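Local structure of transferrin binding protein B (3PQU) at residues Ser130-Val135 with Phe145-Asp150; Lys162-Gly167 with Val235-Lys240; Leu246-Tyr251 with Glu259-Tyr264. The protein probably binds host transferrin at the bacterial outer membrane as a surface lipoprotein, the first step in taking up its iron. All coordinates share one frame; numbering follows the deposited sequence. Where two conformers were deposited one is given.

Interaction 1 (Ser130-Val135 with Phe145-Asp150); sequences SYSEIV and FKNGID
The base of a two-stranded antiparallel beta hairpin, strands 133-136 and 142-146 of the N-lobe handle domain, joins E133 and I134 to K146 and F145. E133 and K146 form the hydrogen-bonded pair: E133 N donates to K146 O (2.8 Å) and K146 N donates back to E133 O (2.9 Å). Their extended side chains run side by side on one face, where a water accepts from K146 NZ and donates to E133 OE2, bridging charges too far apart to touch. On the other face I134 CG1 lies 3.6 Å from F145 CD1. S132 OG, near the ring plane, is 4.0 Å from F145 CE1. Past the E133-K146 pair, toward S130 and D150, the ladder ends, but Y131 N still reaches G148 O at 2.9 Å, the donor tilted 31° from the carbonyl plane. At the backbone angles of G148 a CB would jam against N147 O, which calls for glycine. Y131 and D150 lie side by side, Y131 CD2 3.6 Å from D150 OD1, ring and carboxylate planes 20° apart; K97 serves both, by a salt bridge to D150 OD1 and a cation-pi contact with the ring. N147 OD1 takes a weak bond from G148 N and accepts from a water 2.7 Å away that also bonds to S130 OG.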
loop_
_atom_site.group_PDB
_atom_site.type_symbol
_atom_site.label_atom_id
_atom_site.label_comp_id
_atom_site.label_asym_id
_atom_site.label_seq_id
_atom_site.Cartn_x
_atom_site.Cartn_y
_atom_site.Cartn_z
ATOM N N SER A 130 -21.927 -22.105 -8.688
ATOM C CA SER A 130 -23.326 -22.335 -8.356
ATOM C C SER A 130 -23.511 -22.722 -6.910
ATOM O O SER A 130 -23.292 -23.883 -6.535
ATOM C CB SER A 130 -23.943 -23.412 -9.268
ATOM O OG SER A 130 -25.351 -23.494 -9.068
ATOM N N TYR A 131 -23.971 -21.757 -6.120
ATOM C CA TYR A 131 -24.107 -21.910 -4.670
ATOM C C TYR A 131 -25.457 -21.375 -4.186
ATOM O O TYR A 131 -25.857 -20.257 -4.493
ATOM C CB TYR A 131 -22.956 -21.186 -3.930
ATOM C CG TYR A 131 -23.138 -21.204 -2.417
ATOM C CD1 TYR A 131 -22.866 -22.362 -1.675
ATOM C CD2 TYR A 131 -23.611 -20.088 -1.736
ATOM C CE1 TYR A 131 -23.060 -22.395 -0.293
ATOM C CE2 TYR A 131 -23.800 -20.109 -0.345
ATOM C CZ TYR A 131 -23.521 -21.261 0.361
ATOM O OH TYR A 131 -23.703 -21.285 1.719
ATOM N N SER A 132 -26.152 -22.181 -3.415
ATOM C CA SER A 132 -27.514 -21.874 -3.033
ATOM C C SER A 132 -27.560 -21.478 -1.560
ATOM O O SER A 132 -27.126 -22.235 -0.693
ATOM C CB SER A 132 -28.388 -23.114 -3.285
ATOM O OG SER A 132 -29.683 -22.935 -2.757
ATOM N N GLU A 133 -28.058 -20.283 -1.274
ATOM C CA GLU A 133 -28.259 -19.875 0.117
ATOM C C GLU A 133 -29.744 -19.774 0.398
ATOM O O GLU A 133 -30.453 -18.968 -0.212
ATOM C CB GLU A 133 -27.585 -18.527 0.424
ATOM C CG GLU A 133 -27.756 -18.091 1.885
ATOM C CD GLU A 133 -27.281 -16.664 2.151
ATOM O OE1 GLU A 133 -27.019 -16.321 3.326
ATOM O OE2 GLU A 133 -27.176 -15.884 1.187
ATOM N N ILE A 134 -30.207 -20.625 1.301
ATOM C CA ILE A 134 -31.582 -20.581 1.759
ATOM C C ILE A 134 -31.571 -20.419 3.263
ATOM O O ILE A 134 -31.007 -21.244 3.972
ATOM C CB ILE A 134 -32.342 -21.861 1.392
ATOM C CG1 ILE A 134 -32.482 -21.977 -0.132
ATOM C CG2 ILE A 134 -33.709 -21.868 2.043
ATOM C CD1 ILE A 134 -33.086 -23.283 -0.591
ATOM N N VAL A 135 -32.175 -19.339 3.742
ATOM C CA VAL A 135 -32.314 -19.119 5.175
ATOM C C VAL A 135 -33.776 -19.114 5.613
ATOM O O VAL A 135 -34.617 -18.429 5.025
ATOM C CB VAL A 135 -31.674 -17.788 5.595
ATOM C CG1 VAL A 135 -31.735 -17.617 7.104
ATOM C CG2 VAL A 135 -30.240 -17.706 5.095
ATOM N N PHE A 145 -33.451 -16.442 -0.219
ATOM C CA PHE A 145 -33.152 -17.430 -1.236
ATOM C C PHE A 145 -32.361 -16.806 -2.360
ATOM O O PHE A 145 -32.905 -16.027 -3.137
ATOM C CB PHE A 145 -34.425 -18.055 -1.806
ATOM C CG PHE A 145 -34.160 -18.977 -2.966
ATOM C CD1 PHE A 145 -33.094 -19.868 -2.927
ATOM C CD2 PHE A 145 -34.962 -18.950 -4.095
ATOM C CE1 PHE A 145 -32.828 -20.717 -3.996
ATOM C CE2 PHE A 145 -34.705 -19.799 -5.173
ATOM C CZ PHE A 145 -33.641 -20.682 -5.123
ATOM N N LYS A 146 -31.074 -17.147 -2.423
ATOM C CA LYS A 146 -30.173 -16.660 -3.463
ATOM C C LYS A 146 -29.478 -17.873 -4.089
ATOM O O LYS A 146 -29.254 -18.884 -3.424
ATOM C CB LYS A 146 -29.156 -15.680 -2.874
ATOM C CG LYS A 146 -29.784 -14.439 -2.189
ATOM C CD LYS A 146 -28.710 -13.549 -1.528
ATOM C CE LYS A 146 -29.273 -12.188 -1.116
ATOM N NZ LYS A 146 -28.254 -11.368 -0.406
ATOM N N ASN A 147 -29.155 -17.779 -5.371
ATOM C CA ASN A 147 -28.570 -18.913 -6.074
ATOM C C ASN A 147 -27.720 -18.496 -7.255
ATOM O O ASN A 147 -27.806 -17.358 -7.706
ATOM C CB ASN A 147 -29.650 -19.905 -6.520
ATOM C CG ASN A 147 -29.070 -21.285 -6.822
ATOM O OD1 ASN A 147 -27.974 -21.613 -6.376
ATOM N ND2 ASN A 147 -29.793 -22.080 -7.589
ATOM N N GLY A 148 -26.861 -19.398 -7.736
ATOM C CA GLY A 148 -25.966 -19.062 -8.826
ATOM C C GLY A 148 -24.574 -18.631 -8.358
ATOM O O GLY A 148 -24.100 -19.069 -7.310
ATOM N N ILE A 149 -23.905 -17.796 -9.149
ATOM C CA ILE A 149 -22.532 -17.361 -8.809
ATOM C C ILE A 149 -22.459 -16.727 -7.424
ATOM O O ILE A 149 -23.301 -15.909 -7.064
ATOM C CB ILE A 149 -21.944 -16.417 -9.884
ATOM C CG1 ILE A 149 -21.594 -17.222 -11.144
ATOM C CG2 ILE A 149 -20.681 -15.640 -9.383
ATOM C CD1 ILE A 149 -21.173 -16.342 -12.315
ATOM N N ASP A 150 -21.469 -17.140 -6.639
ATOM C CA ASP A 150 -21.221 -16.541 -5.333
ATOM C C ASP A 150 -19.741 -16.292 -5.211
ATOM O O ASP A 150 -18.954 -17.229 -5.337
ATOM C CB ASP A 150 -21.642 -17.484 -4.195
ATOM C CG ASP A 150 -21.586 -16.804 -2.837
ATOM O OD1 ASP A 150 -21.128 -17.416 -1.849
ATOM O OD2 ASP A 150 -21.995 -15.635 -2.769
HETATM O O HOH W 1 -26.772 -24.011 -6.664
HETATM O O HOH W 2 -26.170 -12.908 1.448
#

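Interaction 2 (Lys162-Gly167 with Val235-Lys240)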
loop_
_atom_site.group_PDB
_atom_site.type_symbol
_atom_site.label_atom_id
_atom_site.label_comp_id
_atom_site.label_asym_id
_atom_site.label_seq_id
_atom_site.Cartn_x
_atom_site.Cartn_y
_atom_site.Cartn_z
ATOM N N LYS A 162 8.469 1.875 -2.986
ATOM C CA LYS A 162 9.229 2.926 -2.322
ATOM C C LYS A 162 10.100 3.740 -3.283
ATOM O O LYS A 162 10.664 4.767 -2.899
ATOM C CB LYS A 162 10.075 2.327 -1.192
ATOM C CG LYS A 162 9.243 1.694 -0.070
ATOM C CD LYS A 162 10.064 1.539 1.200
ATOM C CE LYS A 162 9.179 1.217 2.405
ATOM N NZ LYS A 162 8.789 -0.201 2.459
ATOM N N GLU A 163 10.205 3.267 -4.522
ATOM C CA GLU A 163 10.948 3.952 -5.568
ATOM C C GLU A 163 10.112 3.970 -6.835
ATOM O O GLU A 163 9.433 2.993 -7.129
ATOM C CB GLU A 163 12.271 3.224 -5.842
ATOM C CG GLU A 163 13.141 3.070 -4.619
ATOM C CD GLU A 163 14.618 3.113 -4.951
ATOM O OE1 GLU A 163 15.410 2.480 -4.222
ATOM O OE2 GLU A 163 14.984 3.782 -5.941
ATOM N N LEU A 164 10.160 5.072 -7.583
ATOM C CA LEU A 164 9.369 5.179 -8.812
ATOM C C LEU A 164 10.292 5.409 -10.004
ATOM O O LEU A 164 11.334 6.029 -9.867
ATOM C CB LEU A 164 8.315 6.305 -8.711
ATOM C CG LEU A 164 7.246 6.235 -7.601
ATOM C CD1 LEU A 164 6.318 7.467 -7.610
ATOM C CD2 LEU A 164 6.416 4.964 -7.715
ATOM N N PRO A 165 9.913 4.890 -11.180
ATOM C CA PRO A 165 10.735 5.131 -12.366
ATOM C C PRO A 165 10.743 6.609 -12.738
ATOM O O PRO A 165 9.818 7.339 -12.393
ATOM C CB PRO A 165 10.032 4.317 -13.458
ATOM C CG PRO A 165 9.197 3.287 -12.717
ATOM C CD PRO A 165 8.769 4.004 -11.464
ATOM N N LYS A 166 11.801 7.036 -13.415
ATOM C CA LYS A 166 11.897 8.381 -13.969
ATOM C C LYS A 166 11.390 8.334 -15.409
ATOM O O LYS A 166 11.518 7.309 -16.078
ATOM C CB LYS A 166 13.360 8.835 -13.971
ATOM C CG LYS A 166 14.033 8.798 -12.614
ATOM C CD LYS A 166 13.630 9.993 -11.783
ATOM C CE LYS A 166 14.101 11.288 -12.422
ATOM N NZ LYS A 166 13.582 12.483 -11.700
ATOM N N GLY A 167 10.825 9.438 -15.892
ATOM C CA GLY A 167 10.367 9.498 -17.271
ATOM C C GLY A 167 8.964 10.035 -17.467
ATOM O O GLY A 167 8.185 10.136 -16.516
ATOM N N VAL A 235 1.996 5.965 -17.886
ATOM C CA VAL A 235 2.273 6.706 -16.659
ATOM C C VAL A 235 3.354 7.763 -16.877
ATOM O O VAL A 235 4.456 7.448 -17.327
ATOM C CB VAL A 235 2.705 5.777 -15.500
ATOM C CG1 VAL A 235 3.010 6.609 -14.251
ATOM C CG2 VAL A 235 1.635 4.725 -15.214
ATOM N N ASP A 236 3.041 9.013 -16.550
ATOM C CA ASP A 236 4.014 10.106 -16.662
ATOM C C ASP A 236 4.540 10.388 -15.259
ATOM O O ASP A 236 4.006 11.236 -14.534
ATOM C CB ASP A 236 3.339 11.348 -17.256
ATOM C CG ASP A 236 4.300 12.540 -17.435
ATOM O OD1 ASP A 236 5.408 12.574 -16.845
ATOM O OD2 ASP A 236 3.913 13.479 -18.156
ATOM N N PHE A 237 5.574 9.661 -14.861
ATOM C CA PHE A 237 6.057 9.755 -13.489
ATOM C C PHE A 237 6.625 11.140 -13.183
ATOM O O PHE A 237 6.422 11.675 -12.090
ATOM C CB PHE A 237 7.090 8.659 -13.192
ATOM C CG PHE A 237 6.481 7.286 -12.974
ATOM C CD1 PHE A 237 5.819 6.975 -11.782
ATOM C CD2 PHE A 237 6.590 6.300 -13.950
ATOM C CE1 PHE A 237 5.258 5.710 -11.580
ATOM C CE2 PHE A 237 6.043 5.032 -13.762
ATOM C CZ PHE A 237 5.369 4.731 -12.566
ATOM N N ASP A 238 7.324 11.729 -14.146
ATOM C CA ASP A 238 7.905 13.061 -13.944
ATOM C C ASP A 238 6.855 14.152 -13.660
ATOM O O ASP A 238 7.120 15.082 -12.903
ATOM C CB ASP A 238 8.805 13.445 -15.127
ATOM C CG ASP A 238 10.063 12.590 -15.206
ATOM O OD1 ASP A 238 10.296 11.769 -14.286
ATOM O OD2 ASP A 238 10.820 12.737 -16.188
ATOM N N ASN A 239 5.667 14.031 -14.252
ATOM C CA ASN A 239 4.586 14.987 -14.002
ATOM C C ASN A 239 3.526 14.464 -13.011
ATOM O O ASN A 239 2.493 15.100 -12.787
ATOM C CB ASN A 239 3.943 15.444 -15.322
ATOM C CG ASN A 239 4.836 16.408 -16.102
ATOM O OD1 ASN A 239 5.464 17.293 -15.521
ATOM N ND2 ASN A 239 4.899 16.235 -17.417
ATOM N N LYS A 240 3.791 13.305 -12.419
ATOM C CA LYS A 240 2.894 12.752 -11.406
ATOM C C LYS A 240 1.470 12.536 -11.917
ATOM O O LYS A 240 0.498 12.823 -11.203
ATOM C CB LYS A 240 2.833 13.691 -10.204
ATOM C CG LYS A 240 4.163 13.895 -9.489
ATOM C CD LYS A 240 4.715 12.574 -8.987
ATOM C CE LYS A 240 5.941 12.768 -8.102
ATOM N NZ LYS A 240 6.537 11.453 -7.715
HETATM O O HOH W 3 10.423 11.722 -11.556
#
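The phenyl ring of F237 lies between two aliphatic groups, P165 CD on one face and V235 CG1 on the opposite one. P165 CD sits 3.7 Å from the ring centroid and only 14° off the normal, which meets the geometry of a CH-pi contact, though it is displaced toward the rim on the CE2 and CZ side. V235 CG1, from the strand that leads into F237, is over the centre. The L164 and F237 side chains cross at about a right angle, L164 CB 4.0 Å from F237 CD1. The F237 side chain leaves the backbone toward segment 162-167, its CB 3.1 Å from P165 O; Y172, I270 and F299 from other strands of the barrel add to its surroundings.

The polar half of the contact centres on G167, whose backbone is gripped twice by D238. G167 N donates to D238 OD1 at 2.9 Å in a nearly straight bond (173° at the hydrogen), reaching the oxygen from above the carboxylate plane, 49° out of it. D238 N returns a bond of 3.0 Å to G167 O. A water donates to D238 OD1 and accepts from K166 NZ, whose salt bridge is with E334.

The turn carrying D238 is itself braced: N239 ND2 donates to D236 OD2, and D236 OD1 accepts from N239 N, three residues on. The latter bond is an Asx motif leading into the type I beta turn F237-K240, a tight barrel hairpin between strands 229-236 and 241-249. It packs against segment 162-167, whose strand 163-165 pairs with strand 333-343 of a different sheet, just before the chain enters barrel strand 170-183.

Interaction 3 (Leu246-Tyr251 with Glu259-Tyr264)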
loop_
_atom_site.group_PDB
_atom_site.type_symbol
_atom_site.label_atom_id
_atom_site.label_comp_id
_atom_site.label_asym_id
_atom_site.label_seq_id
_atom_site.Cartn_x
_atom_site.Cartn_y
_atom_site.Cartn_z
ATOM N N LEU A 246 -9.572 0.950 -20.808
ATOM C CA LEU A 246 -10.038 -0.401 -20.509
ATOM C C LEU A 246 -10.887 -0.911 -21.655
ATOM O O LEU A 246 -11.825 -0.227 -22.080
ATOM C CB LEU A 246 -10.864 -0.422 -19.213
ATOM C CG LEU A 246 -10.254 0.307 -18.003
ATOM C CD1 LEU A 246 -11.211 0.226 -16.809
ATOM C CD2 LEU A 246 -8.920 -0.302 -17.642
ATOM N N TYR A 247 -10.578 -2.126 -22.118
ATOM C CA TYR A 247 -11.176 -2.689 -23.322
ATOM C C TYR A 247 -11.939 -3.978 -23.051
ATOM O O TYR A 247 -11.569 -4.752 -22.164
ATOM C CB TYR A 247 -10.081 -3.015 -24.351
ATOM C CG TYR A 247 -9.302 -1.823 -24.840
ATOM C CD1 TYR A 247 -9.733 -1.103 -25.953
ATOM C CD2 TYR A 247 -8.114 -1.438 -24.218
ATOM C CE1 TYR A 247 -9.013 0.002 -26.423
ATOM C CE2 TYR A 247 -7.382 -0.347 -24.685
ATOM C CZ TYR A 247 -7.837 0.365 -25.785
ATOM O OH TYR A 247 -7.115 1.441 -26.248
ATOM N N ARG A 248 -12.990 -4.207 -23.833
ATOM C CA ARG A 248 -13.695 -5.489 -23.853
ATOM C C ARG A 248 -13.366 -6.170 -25.171
ATOM O O ARG A 248 -13.587 -5.609 -26.261
ATOM C CB ARG A 248 -15.217 -5.288 -23.711
ATOM C CG ARG A 248 -16.066 -6.582 -23.744
ATOM C CD ARG A 248 -17.558 -6.268 -23.959
ATOM N NE ARG A 248 -18.426 -7.441 -23.836
ATOM C CZ ARG A 248 -18.826 -8.190 -24.867
ATOM N NH1 ARG A 248 -18.431 -7.899 -26.094
ATOM N NH2 ARG A 248 -19.622 -9.232 -24.672
ATOM N N ASN A 249 -12.819 -7.374 -25.081
ATOM C CA ASN A 249 -12.410 -8.113 -26.278
ATOM C C ASN A 249 -13.388 -9.242 -26.564
ATOM O O ASN A 249 -13.336 -10.286 -25.917
ATOM C CB ASN A 249 -10.991 -8.655 -26.076
ATOM C CG ASN A 249 -9.998 -7.548 -25.810
ATOM O OD1 ASN A 249 -9.709 -6.750 -26.696
ATOM N ND2 ASN A 249 -9.499 -7.466 -24.582
ATOM N N GLY A 250 -14.280 -9.021 -27.524
ATOM C CA GLY A 250 -15.392 -9.921 -27.768
ATOM C C GLY A 250 -15.048 -11.353 -28.131
ATOM O O GLY A 250 -13.909 -11.693 -28.468
ATOM N N TYR A 251 -16.058 -12.204 -28.060
ATOM C CA TYR A 251 -15.931 -13.598 -28.458
ATOM C C TYR A 251 -15.548 -13.669 -29.937
ATOM O O TYR A 251 -16.013 -12.849 -30.723
ATOM C CB TYR A 251 -17.271 -14.299 -28.217
ATOM C CG TYR A 251 -17.297 -15.728 -28.665
ATOM C CD1 TYR A 251 -17.754 -16.067 -29.932
ATOM C CD2 TYR A 251 -16.860 -16.747 -27.822
ATOM C CE1 TYR A 251 -17.775 -17.387 -30.350
ATOM C CE2 TYR A 251 -16.879 -18.065 -28.230
ATOM C CZ TYR A 251 -17.337 -18.378 -29.494
ATOM O OH TYR A 251 -17.358 -19.685 -29.899
ATOM N N GLU A 259 -14.889 -8.295 -31.945
ATOM C CA GLU A 259 -15.213 -6.898 -31.686
ATOM C C GLU A 259 -14.480 -6.399 -30.441
ATOM O O GLU A 259 -14.733 -6.862 -29.328
ATOM C CB GLU A 259 -16.730 -6.701 -31.557
ATOM C CG GLU A 259 -17.496 -7.093 -32.817
ATOM C CD GLU A 259 -18.960 -6.694 -32.778
ATOM O OE1 GLU A 259 -19.256 -5.533 -32.423
ATOM O OE2 GLU A 259 -19.816 -7.540 -33.119
ATOM N N VAL A 260 -13.559 -5.468 -30.638
ATOM C CA VAL A 260 -12.827 -4.892 -29.521
ATOM C C VAL A 260 -13.385 -3.497 -29.222
ATOM O O VAL A 260 -13.342 -2.623 -30.087
ATOM C CB VAL A 260 -11.334 -4.789 -29.855
ATOM C CG1 VAL A 260 -10.583 -4.080 -28.710
ATOM C CG2 VAL A 260 -10.757 -6.172 -30.121
ATOM N N THR A 261 -13.935 -3.282 -28.025
ATOM C CA THR A 261 -14.478 -1.964 -27.717
ATOM C C THR A 261 -13.867 -1.356 -26.471
ATOM O O THR A 261 -13.665 -2.037 -25.476
ATOM C CB THR A 261 -16.024 -1.963 -27.608
ATOM O OG1 THR A 261 -16.440 -2.964 -26.677
ATOM C CG2 THR A 261 -16.656 -2.246 -28.960
ATOM N N LYS A 262 -13.552 -0.066 -26.540
ATOM C CA LYS A 262 -13.072 0.639 -25.368
ATOM C C LYS A 262 -14.271 1.013 -24.501
ATOM O O LYS A 262 -15.178 1.708 -24.950
ATOM C CB LYS A 262 -12.275 1.890 -25.748
ATOM C CG LYS A 262 -11.666 2.578 -24.526
ATOM C CD LYS A 262 -11.057 3.942 -24.867
ATOM C CE LYS A 262 -9.989 3.819 -25.927
ATOM N NZ LYS A 262 -9.249 5.114 -26.140
ATOM N N ARG A 263 -14.265 0.540 -23.257
ATOM C CA ARG A 263 -15.332 0.825 -22.297
ATOM C C ARG A 263 -15.029 2.067 -21.444
ATOM O O ARG A 263 -15.940 2.783 -21.036
ATOM C CB ARG A 263 -15.517 -0.359 -21.348
ATOM C CG ARG A 263 -16.096 -1.595 -21.983
ATOM C CD ARG A 263 -17.576 -1.407 -22.228
ATOM N NE ARG A 263 -18.316 -2.645 -22.013
ATOM C CZ ARG A 263 -19.541 -2.865 -22.470
ATOM N NH1 ARG A 263 -20.163 -1.930 -23.177
ATOM N NH2 ARG A 263 -20.137 -4.024 -22.237
ATOM N N TYR A 264 -13.752 2.306 -21.153
ATOM C CA TYR A 264 -13.375 3.412 -20.257
ATOM C C TYR A 264 -12.051 4.063 -20.628
ATOM O O TYR A 264 -11.139 3.394 -21.133
ATOM C CB TYR A 264 -13.243 2.904 -18.822
ATOM C CG TYR A 264 -14.525 2.731 -18.063
ATOM C CD1 TYR A 264 -15.196 3.834 -17.522
ATOM C CD2 TYR A 264 -15.058 1.460 -17.851
ATOM C CE1 TYR A 264 -16.386 3.664 -16.823
ATOM C CE2 TYR A 264 -16.212 1.283 -17.158
ATOM C CZ TYR A 264 -16.879 2.382 -16.635
ATOM O OH TYR A 264 -18.033 2.177 -15.929
HETATM O O HOH W 4 -16.501 -5.981 -27.418
HETATM O O HOH W 5 -16.610 -10.177 -30.791
#
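R248 and T261 form the central hydrogen-bonded pair of two antiparallel strands, R248 N reaching T261 O at 2.8 Å and T261 N answering to R248 O. On the face with Y247 and K262, the tyrosine crosses the lysine chain obliquely: CD1 and CE1 lie against K262 CB, and OH is 3.7 Å from K262 CE, where the bend at chi3 (-58°) has brought it. N249 OD1 rests against both methyls of V260, the nearer, CG1, at 3.5 Å. R263, at the bulge, runs beside R248 despite like charge, R248 CD 3.8 Å from R263 NH2, with their guanidinium planes 65° apart.

Farther out, a water in the plane of the R248 guanidinium accepts from NH1 and donates to E259 O (2.7 Å), while D207 holds NE in a salt bridge and F289 meets R263 in a cation-pi contact. N249 ND2 is bonded to A228 O and S230 OG.

At the L246 end the register slips by one residue. L246 O accepts from R263 N at 2.8 Å and, weakly, from Y264 N at 3.3 Å. Two residues facing one define a classic beta bulge, here in the hairpin of strands 241-249 and 260-271 of the N-lobe barrel.

How the interactions relate
Interaction 1 is a surface contact in the handle domain; the other two are partly buried. Interaction 3 lies within the barrel, while interaction 2 joins a barrel turn to a strand of another sheet. Centres of 1 and 2 are about 45 Å apart, on opposite sides of the chain's centre. Through strand 229-236 interaction 2 reaches the same sheet as interaction 3, yet their nearest atoms stay about 12 Å apart. Interactions 1 and 3 are both hairpin ladders joined by paired backbone bonds, the first regular over its short length, the second longer and bulged. Interaction 2 differs in kind: without a strand ladder between its segments, it relies on a proline CH-pi contact on a phenylalanine ring and an aspartate gripping a glycine backbone.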